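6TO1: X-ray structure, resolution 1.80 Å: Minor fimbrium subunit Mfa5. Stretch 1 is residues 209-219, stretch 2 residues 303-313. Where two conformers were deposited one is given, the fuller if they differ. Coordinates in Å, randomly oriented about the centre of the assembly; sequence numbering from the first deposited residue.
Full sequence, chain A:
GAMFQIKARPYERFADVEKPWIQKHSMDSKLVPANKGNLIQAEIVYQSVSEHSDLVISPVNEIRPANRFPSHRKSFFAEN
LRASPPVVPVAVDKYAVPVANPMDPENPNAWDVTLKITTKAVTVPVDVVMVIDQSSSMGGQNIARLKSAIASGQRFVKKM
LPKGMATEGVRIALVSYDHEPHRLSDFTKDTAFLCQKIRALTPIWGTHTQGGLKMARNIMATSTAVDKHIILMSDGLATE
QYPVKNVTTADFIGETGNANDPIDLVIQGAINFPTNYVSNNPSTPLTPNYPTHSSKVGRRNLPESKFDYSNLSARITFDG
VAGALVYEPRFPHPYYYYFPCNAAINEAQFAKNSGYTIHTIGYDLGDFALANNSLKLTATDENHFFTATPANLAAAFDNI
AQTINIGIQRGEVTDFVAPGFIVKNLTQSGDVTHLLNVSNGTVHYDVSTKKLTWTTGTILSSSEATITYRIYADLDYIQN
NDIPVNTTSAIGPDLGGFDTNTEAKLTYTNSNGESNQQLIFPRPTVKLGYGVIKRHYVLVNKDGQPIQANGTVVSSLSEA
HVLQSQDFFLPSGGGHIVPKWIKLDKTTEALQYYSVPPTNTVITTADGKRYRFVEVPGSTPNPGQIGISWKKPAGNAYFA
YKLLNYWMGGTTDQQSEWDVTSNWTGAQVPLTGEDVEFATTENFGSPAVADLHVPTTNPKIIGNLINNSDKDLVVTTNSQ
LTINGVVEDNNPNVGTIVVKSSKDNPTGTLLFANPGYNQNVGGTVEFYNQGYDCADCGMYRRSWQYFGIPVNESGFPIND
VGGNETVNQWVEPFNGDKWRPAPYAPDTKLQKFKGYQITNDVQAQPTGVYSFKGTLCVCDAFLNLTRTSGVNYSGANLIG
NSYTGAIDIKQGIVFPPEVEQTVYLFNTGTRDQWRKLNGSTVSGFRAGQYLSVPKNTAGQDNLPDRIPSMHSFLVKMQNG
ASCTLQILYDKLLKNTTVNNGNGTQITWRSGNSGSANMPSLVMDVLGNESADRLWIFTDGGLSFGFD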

ATOM      1  N   THR A 209     -32.961  24.521  -2.477  1.00 14.64           N
ATOM      2  CA  THR A 209     -31.982  23.519  -2.051  1.00 17.85           C
ATOM      3  C   THR A 209     -32.010  22.305  -2.979  1.00 15.48           C
ATOM      4  O   THR A 209     -30.961  21.760  -3.340  1.00 15.16           O
ATOM      5  N   GLN A 210     -33.194  21.890  -3.402  1.00 15.62           N
ATOM      6  CA  GLN A 210     -33.265  20.813  -4.380  1.00 14.07           C
ATOM      7  C   GLN A 210     -32.443  21.165  -5.613  1.00 14.95           C
ATOM      8  O   GLN A 210     -31.697  20.331  -6.137  1.00 15.31           O
ATOM      9  N   GLY A 211     -32.547  22.414  -6.076  1.00 17.38           N
ATOM     10  CA  GLY A 211     -31.814  22.808  -7.275  1.00 19.77           C
ATOM     11  C   GLY A 211     -30.308  22.787  -7.080  1.00 14.13           C
ATOM     12  O   GLY A 211     -29.558  22.359  -7.969  1.00 15.91           O
ATOM     13  N   GLY A 212     -29.838  23.247  -5.918  1.00 15.57           N
ATOM     14  CA  GLY A 212     -28.431  23.121  -5.606  1.00 18.44           C
ATOM     15  C   GLY A 212     -27.974  21.676  -5.617  1.00 17.17           C
ATOM     16  O   GLY A 212     -26.934  21.345  -6.188  1.00 17.76           O
ATOM     17  N   LEU A 213     -28.765  20.786  -5.020  1.00 16.25           N
ATOM     18  CA  LEU A 213     -28.394  19.380  -5.000  1.00 15.25           C
ATOM     19  C   LEU A 213     -28.462  18.750  -6.387  1.00 17.81           C
ATOM     20  O   LEU A 213     -27.630  17.901  -6.726  1.00 17.28           O
ATOM     21  N   LYS A 214     -29.452  19.138  -7.204  1.00 14.12           N
ATOM     22  CA  LYS A 214     -29.538  18.622  -8.563  1.00 16.15           C
ATOM     23  C   LYS A 214     -28.320  19.025  -9.385  1.00 17.86           C
ATOM     24  O   LYS A 214     -27.754  18.202 -10.108  1.00 17.75           O
ATOM     25  N   MET A 215     -27.883  20.280  -9.275  1.00 16.79           N
ATOM     26  CA  MET A 215     -26.672  20.673  -9.991  1.00 18.05           C
ATOM     27  C   MET A 215     -25.453  19.884  -9.513  1.00 17.65           C
ATOM     28  O   MET A 215     -24.599  19.484 -10.322  1.00 17.38           O
ATOM     29  N   ALA A 216     -25.348  19.660  -8.205  1.00 19.26           N
ATOM     30  CA  ALA A 216     -24.293  18.810  -7.670  1.00 17.95           C
ATOM     31  C   ALA A 216     -24.349  17.400  -8.256  1.00 18.32           C
ATOM     32  O   ALA A 216     -23.307  16.814  -8.574  1.00 18.08           O
ATOM     33  N   ARG A 217     -25.557  16.838  -8.415  0.87 17.70           N
ATOM     34  CA  ARG A 217     -25.666  15.516  -9.021  0.87 17.15           C
ATOM     35  C   ARG A 217     -25.238  15.554 -10.488  0.87 19.09           C
ATOM     36  O   ARG A 217     -24.583  14.626 -10.972  0.87 19.56           O
ATOM     37  N   ASN A 218     -25.578  16.629 -11.200  1.00 16.98           N
ATOM     38  CA  ASN A 218     -25.160  16.756 -12.583  1.00 19.35           C
ATOM     39  C   ASN A 218     -23.641  16.805 -12.674  1.00 21.10           C
ATOM     40  O   ASN A 218     -23.036  16.160 -13.541  1.00 19.57           O
ATOM     41  N   ILE A 219     -23.015  17.577 -11.790  1.00 20.60           N
ATOM     42  CA  ILE A 219     -21.565  17.685 -11.791  1.00 17.32           C
ATOM     43  C   ILE A 219     -20.929  16.358 -11.417  1.00 21.07           C
ATOM     44  O   ILE A 219     -19.964  15.924 -12.047  1.00 17.61           O
ATOM     45  N   PRO A 303     -40.365   9.177  -6.943  1.00 20.71           N
ATOM     46  CA  PRO A 303     -39.350   8.791  -7.926  1.00 23.66           C
ATOM     47  C   PRO A 303     -38.770   9.996  -8.653  1.00 22.01           C
ATOM     48  O   PRO A 303     -39.410  11.036  -8.813  1.00 20.32           O
ATOM     49  N   GLU A 304     -37.541   9.828  -9.133  1.00 20.88           N
ATOM     50  CA  GLU A 304     -36.882  10.891  -9.883  1.00 25.65           C
ATOM     51  C   GLU A 304     -37.660  11.290 -11.134  1.00 24.76           C
ATOM     52  O   GLU A 304     -37.619  12.456 -11.543  1.00 22.47           O
ATOM     53  N   SER A 305     -38.397  10.356 -11.746  1.00 21.75           N
ATOM     54  CA  SER A 305     -39.181  10.678 -12.930  1.00 23.40           C
ATOM     55  C   SER A 305     -40.334  11.635 -12.640  1.00 19.69           C
ATOM     56  O   SER A 305     -40.918  12.195 -13.584  1.00 20.83           O
ATOM     57  N   LYS A 306     -40.645  11.877 -11.380  1.00 20.93           N
ATOM     58  CA  LYS A 306     -41.719  12.796 -11.036  1.00 22.16           C
ATOM     59  C   LYS A 306     -41.311  14.271 -11.075  1.00 26.99           C
ATOM     60  O   LYS A 306     -42.194  15.135 -11.024  1.00 23.72           O
ATOM     61  N   PHE A 307     -40.021  14.600 -11.144  1.00 21.19           N
ATOM     62  CA  PHE A 307     -39.623  15.997 -11.154  1.00 20.86           C
ATOM     63  C   PHE A 307     -39.334  16.479 -12.564  1.00 21.79           C
ATOM     64  O   PHE A 307     -38.759  15.755 -13.386  1.00 24.46           O
ATOM     65  N   ASP A 308     -39.731  17.711 -12.844  1.00 21.34           N
ATOM     66  CA  ASP A 308     -39.416  18.346 -14.113  1.00 20.30           C
ATOM     67  C   ASP A 308     -38.113  19.115 -13.937  1.00 19.66           C
ATOM     68  O   ASP A 308     -38.076  20.163 -13.289  1.00 22.17           O
ATOM     69  N   TYR A 309     -37.047  18.587 -14.531  1.00 17.23           N
ATOM     70  CA  TYR A 309     -35.736  19.207 -14.468  1.00 19.86           C
ATOM     71  C   TYR A 309     -35.369  19.931 -15.758  1.00 20.52           C
ATOM     72  O   TYR A 309     -34.238  20.405 -15.892  1.00 23.88           O
ATOM     73  N   SER A 310     -36.301  20.043 -16.701  1.00 23.33           N
ATOM     74  CA  SER A 310     -35.975  20.581 -18.027  1.00 23.86           C
ATOM     75  C   SER A 310     -35.429  22.002 -17.962  1.00 27.26           C
ATOM     76  O   SER A 310     -34.594  22.383 -18.791  1.00 26.14           O
ATOM     77  N   ASN A 311     -35.875  22.786 -16.983  1.00 22.86           N
ATOM     78  CA  ASN A 311     -35.378  24.128 -16.686  1.00 18.37           C
ATOM     79  C   ASN A 311     -34.862  24.116 -15.254  1.00 22.19           C
ATOM     80  O   ASN A 311     -35.662  24.053 -14.316  1.00 24.41           O
ATOM     81  N   LEU A 312     -33.538  24.173 -15.078  1.00 21.25           N
ATOM     82  CA  LEU A 312     -32.964  24.097 -13.731  1.00 19.19           C
ATOM     83  C   LEU A 312     -33.206  25.353 -12.886  1.00 19.88           C
ATOM     84  O   LEU A 312     -32.858  25.348 -11.696  1.00 18.61           O
ATOM     85  N   SER A 313     -33.810  26.396 -13.447  1.00 23.39           N
ATOM     86  CA  SER A 313     -34.277  27.547 -12.682  1.00 23.51           C
ATOM     87  C   SER A 313     -35.791  27.547 -12.476  1.00 20.61           C
ATOM     88  O   SER A 313     -36.348  28.552 -12.016  1.00 20.76           O
TER

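The most unusual feature of this contact is a lysine laid across a tyrosine while an arginine one helical turn away takes the carboxylate. Lys214 passes over one face of the Tyr309 ring: CD comes within 3.6 Å of Tyr309 CE1, CE makes a CH-pi contact, and NZ completes a cation-pi interaction, 4.0 Å from the ring centroid and 12° off the normal. The side chain reaches this position through a t, p, t, t sequence, the p at chi2 turning an otherwise extended chain along the ring. The general principle is that a long basic side chain can use its methylenes and its charge on the same aromatic surface.

The anion lies close by. Glu304, extended with chi1 and chi2 both t, reaches from the 3-10 segment to Arg217 (m, t, m), forming a salt bridge in which NH1 and NH2 of Arg217 both donate to Glu304 OE2, at 2.9 and 3.1 Å. The carboxylate oxygen sits at the guanidinium edge, near its plane, where the N-H groups point. Lys214 NZ remains 4.3 Å from Glu304 OE2, beyond a salt bridge but near enough for the opposite charges to attract.

A spacing of three or four residues keeps side chains on one side of a helix. Gln210, Lys214 and Arg217, spaced four and three residues apart, all direct CA-to-CB toward the other stretch, as does Asn218, and Glu304, Phe307, Tyr309 and Leu312 point back toward the helix. Buried Gln210 (t, t) places NE2 over a face of the Phe307 ring, 3.5 Å from Phe307 CD1; its amide atoms find hydrogen bonds elsewhere in the structure. Both aromatic residues adopt m at chi1.

Leu312 (m, t) packs CD2 3.8 Å from Lys214 CG, a carbon-to-carbon contact, and brings CD1 3.8 Å from Asn218 ND2. Together the stretches bury 403 Å², both sides summed.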

ATOM      1  CB  THR A 209     -32.251  23.161  -0.595  1.00 17.66           C
ATOM      2  OG1 THR A 209     -32.207  24.367   0.189  1.00 19.21           O
ATOM      3  CG2 THR A 209     -31.235  22.162  -0.038  1.00 15.37           C
ATOM      4  CB  GLN A 210     -34.711  20.540  -4.759  1.00 15.73           C
ATOM      5  CG  GLN A 210     -34.813  19.643  -5.969  1.00 18.88           C
ATOM      6  CD  GLN A 210     -36.223  19.224  -6.310  1.00 19.45           C
ATOM      7  OE1 GLN A 210     -37.183  20.003  -6.169  1.00 18.66           O
ATOM      8  NE2 GLN A 210     -36.359  17.972  -6.766  1.00 16.73           N
ATOM      9  CB  LEU A 213     -29.292  18.627  -4.024  1.00 15.24           C
ATOM     10  CG  LEU A 213     -29.096  18.967  -2.566  1.00 15.10           C
ATOM     11  CD1 LEU A 213     -30.179  18.371  -1.695  1.00 17.03           C
ATOM     12  CD2 LEU A 213     -27.703  18.494  -2.068  1.00 19.11           C
ATOM     13  CB  LYS A 214     -30.825  19.110  -9.228  1.00 17.77           C
ATOM     14  CG  LYS A 214     -30.906  18.812 -10.725  1.00 15.39           C
ATOM     15  CD  LYS A 214     -30.919  17.324 -11.032  1.00 16.81           C
ATOM     16  CE  LYS A 214     -30.967  17.073 -12.552  1.00 19.81           C
ATOM     17  NZ  LYS A 214     -31.109  15.619 -12.890  1.00 22.40           N
ATOM     18  CB  MET A 215     -26.441  22.172  -9.840  1.00 15.97           C
ATOM     19  CG  MET A 215     -25.246  22.622 -10.656  1.00 22.50           C
ATOM     20  SD  MET A 215     -25.052  24.387 -10.626  1.00 24.06           S
ATOM     21  CE  MET A 215     -26.202  24.814 -11.947  1.00 22.99           C
ATOM     22  CB  ALA A 216     -24.405  18.767  -6.144  1.00 18.05           C
ATOM     23  CB  ARG A 217     -27.090  14.971  -8.902  0.87 17.35           C
ATOM     24  CG  ARG A 217     -27.539  14.731  -7.502  0.87 20.10           C
ATOM     25  CD  ARG A 217     -28.698  13.743  -7.455  0.87 18.37           C
ATOM     26  NE  ARG A 217     -29.878  14.163  -8.196  0.87 18.98           N
ATOM     27  CZ  ARG A 217     -30.398  13.503  -9.228  0.87 18.89           C
ATOM     28  NH1 ARG A 217     -31.511  13.943  -9.791  0.87 17.35           N
ATOM     29  NH2 ARG A 217     -29.816  12.409  -9.706  0.87 18.69           N
ATOM     30  CB  ASN A 218     -25.741  18.020 -13.219  1.00 18.18           C
ATOM     31  CG  ASN A 218     -27.222  17.889 -13.588  1.00 22.07           C
ATOM     32  OD1 ASN A 218     -27.837  16.827 -13.493  1.00 21.16           O
ATOM     33  ND2 ASN A 218     -27.784  18.996 -14.033  1.00 24.94           N
ATOM     34  CB  ILE A 219     -21.119  18.803 -10.835  1.00 19.89           C
ATOM     35  CG1 ILE A 219     -21.503  20.157 -11.423  1.00 22.31           C
ATOM     36  CG2 ILE A 219     -19.609  18.751 -10.610  1.00 20.80           C
ATOM     37  CD1 ILE A 219     -21.407  21.311 -10.463  1.00 24.45           C
ATOM     38  CB  PRO A 303     -40.109   7.864  -8.891  1.00 26.81           C
ATOM     39  CG  PRO A 303     -41.542   8.209  -8.723  1.00 30.58           C
ATOM     40  CD  PRO A 303     -41.724   8.722  -7.311  1.00 23.34           C
ATOM     41  CB  GLU A 304     -35.455  10.422 -10.217  1.00 20.84           C
ATOM     42  CG  GLU A 304     -34.586  11.477 -10.863  1.00 18.75           C
ATOM     43  CD  GLU A 304     -33.181  10.972 -11.100  1.00 27.41           C
ATOM     44  OE1 GLU A 304     -32.944   9.771 -10.866  1.00 31.66           O
ATOM     45  OE2 GLU A 304     -32.320  11.777 -11.484  1.00 24.58           O
ATOM     46  CB  SER A 305     -39.716   9.376 -13.549  1.00 25.92           C
ATOM     47  OG  SER A 305     -40.603   8.731 -12.650  1.00 28.24           O
ATOM     48  CB  LYS A 306     -42.262  12.428  -9.655  1.00 21.30           C
ATOM     49  CG  LYS A 306     -43.459  11.490  -9.707  1.00 38.04           C
ATOM     50  CD  LYS A 306     -44.733  12.343  -9.808  1.00 33.76           C
ATOM     51  CE  LYS A 306     -45.957  11.531  -9.729  1.00 32.66           C
ATOM     52  NZ  LYS A 306     -47.101  12.371 -10.122  1.00 22.35           N
ATOM     53  CB  PHE A 307     -38.400  16.241 -10.269  1.00 19.57           C
ATOM     54  CG  PHE A 307     -38.676  16.089  -8.812  1.00 19.74           C
ATOM     55  CD1 PHE A 307     -39.403  17.037  -8.124  1.00 21.71           C
ATOM     56  CD2 PHE A 307     -38.215  14.979  -8.120  1.00 19.32           C
ATOM     57  CE1 PHE A 307     -39.666  16.870  -6.750  1.00 17.32           C
ATOM     58  CE2 PHE A 307     -38.455  14.818  -6.792  1.00 19.31           C
ATOM     59  CZ  PHE A 307     -39.181  15.779  -6.093  1.00 21.88           C
ATOM     60  CB  ASP A 308     -40.547  19.255 -14.583  1.00 22.48           C
ATOM     61  CG  ASP A 308     -40.282  19.860 -15.947  1.00 27.44           C
ATOM     62  OD1 ASP A 308     -39.202  19.633 -16.545  1.00 28.27           O
ATOM     63  OD2 ASP A 308     -41.181  20.591 -16.403  1.00 30.60           O
ATOM     64  CB  TYR A 309     -34.671  18.159 -14.201  1.00 22.22           C
ATOM     65  CG  TYR A 309     -34.749  17.371 -12.908  1.00 22.22           C
ATOM     66  CD1 TYR A 309     -34.510  17.976 -11.675  1.00 23.51           C
ATOM     67  CD2 TYR A 309     -34.990  16.011 -12.934  1.00 22.55           C
ATOM     68  CE1 TYR A 309     -34.527  17.227 -10.490  1.00 19.05           C
ATOM     69  CE2 TYR A 309     -34.998  15.249 -11.764  1.00 20.12           C
ATOM     70  CZ  TYR A 309     -34.752  15.869 -10.550  1.00 20.90           C
ATOM     71  OH  TYR A 309     -34.769  15.120  -9.415  1.00 18.69           O
ATOM     72  CB  SER A 310     -37.216  20.516 -18.918  1.00 24.65           C
ATOM     73  OG  SER A 310     -38.229  21.414 -18.466  1.00 24.50           O
ATOM     74  CB  ASN A 311     -36.498  25.151 -16.843  1.00 18.57           C
ATOM     75  CG  ASN A 311     -36.094  26.523 -16.391  1.00 20.74           C
ATOM     76  OD1 ASN A 311     -34.935  26.776 -16.064  1.00 22.98           O
ATOM     77  ND2 ASN A 311     -37.046  27.433 -16.377  1.00 31.35           N
ATOM     78  CB  LEU A 312     -31.475  23.810 -13.817  1.00 23.13           C
ATOM     79  CG  LEU A 312     -31.123  22.408 -14.314  1.00 23.10           C
ATOM     80  CD1 LEU A 312     -29.590  22.317 -14.330  1.00 30.29           C
ATOM     81  CD2 LEU A 312     -31.746  21.307 -13.486  1.00 22.29           C
ATOM     82  CB  SER A 313     -33.853  28.845 -13.370  1.00 25.18           C
ATOM     83  OG  SER A 313     -32.451  28.895 -13.492  1.00 25.45           O
TER